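HTH-type transcriptional regulator Rv1985c/MT2039 (Mycobacterium tuberculosis, PDB 3ISP) is a LysR-type transcriptional regulator that binds DNA and probably activates expression of the exporter LysE while repressing its own. Local coordinates at the interface of chains A and B. Numbering follows the deposited sequence. Chains: chain A/B, HTH-type transcriptional regulator Rv1985c/MT2039.

The interface of chains A and B. Residues chain A 221, 225-226, 229-230, 233; chain B 106, 111, 114.
B:Phe114 and A:Ala229 meet where the LysR-type regulatory domains of two subunits pack together. On chain A the contact is made by helix 224-232 and the loop residues A:Val221 and A:Ala233 on either side of it. On chain B it is made by the end of helix 103-106 and by the 3-10 helix 110-116. The protein is a homodimer, and the interface is two-fold symmetric, so the same contact recurs with the chains exchanged. Such pairing of regulatory domains is usual in LysR-type dimers and probably serves dimerisation here. The deposited assembly holds four copies.

Aromatic packing centres on B:Phe114, which has 60 Å² of its surface hidden by chain A. Its CG is anti to its own carbonyl carbon (chi1 -67°), which carries the ring along the small residues of helix 224-232. The methyl of A:Ala229 lies in the ring plane at its edge, with CB 3.6 Å from B:Phe114 CD2. The far end of the ring reaches A:Val221, where CG1 is 3.7 Å from B:Phe114 CZ. These two side chains run past each other in opposite directions. At the root of the phenylalanine, B:Phe114 CB sits 3.6 Å from A:Ala233 CB.

The ring also meets helix backbone. B:Phe114 CD2 is 3.5 Å from the amide N of A:Ala230. B:Phe114 CE2 lies 3.6 Å from the carbonyl O of A:Gly226. Both backbone atoms lie off the ring plane on the same side, near its CD2-CE2 rim. These are van der Waals contacts.

Small-residue and thioether contacts extend the patch. The CB and OG of B:Ser111 both lie against the methyl of A:Ala229, with the hydroxyl OG 3.6 Å from A:Ala229 CB. The CG and SD of B:Met106 rest against A:Gly226, with SD 3.7 Å from the glycine CA. Its CG is anti to its backbone N (chi1 -178°), and bends at chi2 and chi3 turn the methyl CE away from the glycine. With no side chain at A:Gly226, the methionine packs directly on the helix backbone.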
# COMPACT_ATOMS: atom_id res chain seq x y z
N VAL A 221 15.02 2.51 -15.00
CA VAL A 221 15.27 3.88 -15.39
C VAL A 221 14.04 4.49 -16.03
O VAL A 221 13.64 4.09 -17.13
CB VAL A 221 16.45 4.01 -16.36
CG1 VAL A 221 16.93 5.44 -16.39
CG2 VAL A 221 17.58 3.08 -15.97
N GLU A 225 13.95 10.45 -21.57
CA GLU A 225 15.39 10.70 -21.68
C GLU A 225 16.16 9.68 -20.84
O GLU A 225 17.17 9.15 -21.28
CB GLU A 225 15.74 12.14 -21.28
CG GLU A 225 14.72 12.80 -20.33
CD GLU A 225 13.50 13.39 -21.05
OE1 GLU A 225 13.64 13.76 -22.25
OE2 GLU A 225 12.42 13.49 -20.43
N GLY A 226 15.66 9.41 -19.64
CA GLY A 226 16.27 8.46 -18.74
C GLY A 226 16.35 7.07 -19.33
O GLY A 226 17.43 6.46 -19.33
N ALA A 229 18.65 7.18 -22.54
CA ALA A 229 20.08 7.21 -22.27
C ALA A 229 20.58 5.84 -21.81
O ALA A 229 21.60 5.35 -22.28
CB ALA A 229 20.43 8.29 -21.25
N ALA A 230 19.85 5.22 -20.90
CA ALA A 230 20.17 3.86 -20.48
C ALA A 230 20.44 2.96 -21.68
O ALA A 230 21.49 2.31 -21.75
CB ALA A 230 19.05 3.30 -19.63
N ALA A 233 23.33 4.04 -23.79
CA ALA A 233 24.54 3.77 -23.03
C ALA A 233 24.76 2.27 -22.73
O ALA A 233 25.38 1.92 -21.73
CB ALA A 233 24.52 4.57 -21.75
N MET B 106 18.02 14.59 -15.08
CA MET B 106 17.92 13.39 -15.90
C MET B 106 17.75 13.79 -17.35
O MET B 106 18.09 13.03 -18.25
CB MET B 106 16.74 12.52 -15.48
CG MET B 106 16.64 11.25 -16.29
SD MET B 106 18.14 10.26 -16.13
CE MET B 106 17.68 9.32 -14.69
N SER B 111 22.76 11.76 -17.43
CA SER B 111 22.83 10.51 -18.17
C SER B 111 24.27 10.08 -18.45
O SER B 111 24.54 8.91 -18.70
CB SER B 111 22.02 10.57 -19.47
OG SER B 111 22.83 10.89 -20.57
N PHE B 114 25.69 7.02 -16.89
CA PHE B 114 25.41 5.67 -17.35
C PHE B 114 26.64 5.02 -17.98
O PHE B 114 26.78 3.80 -17.94
CB PHE B 114 24.23 5.63 -18.32
CG PHE B 114 22.91 5.98 -17.69
CD1 PHE B 114 22.65 5.67 -16.37
CD2 PHE B 114 21.91 6.59 -18.44
CE1 PHE B 114 21.44 5.98 -15.79
CE2 PHE B 114 20.70 6.90 -17.87
CZ PHE B 114 20.46 6.60 -16.53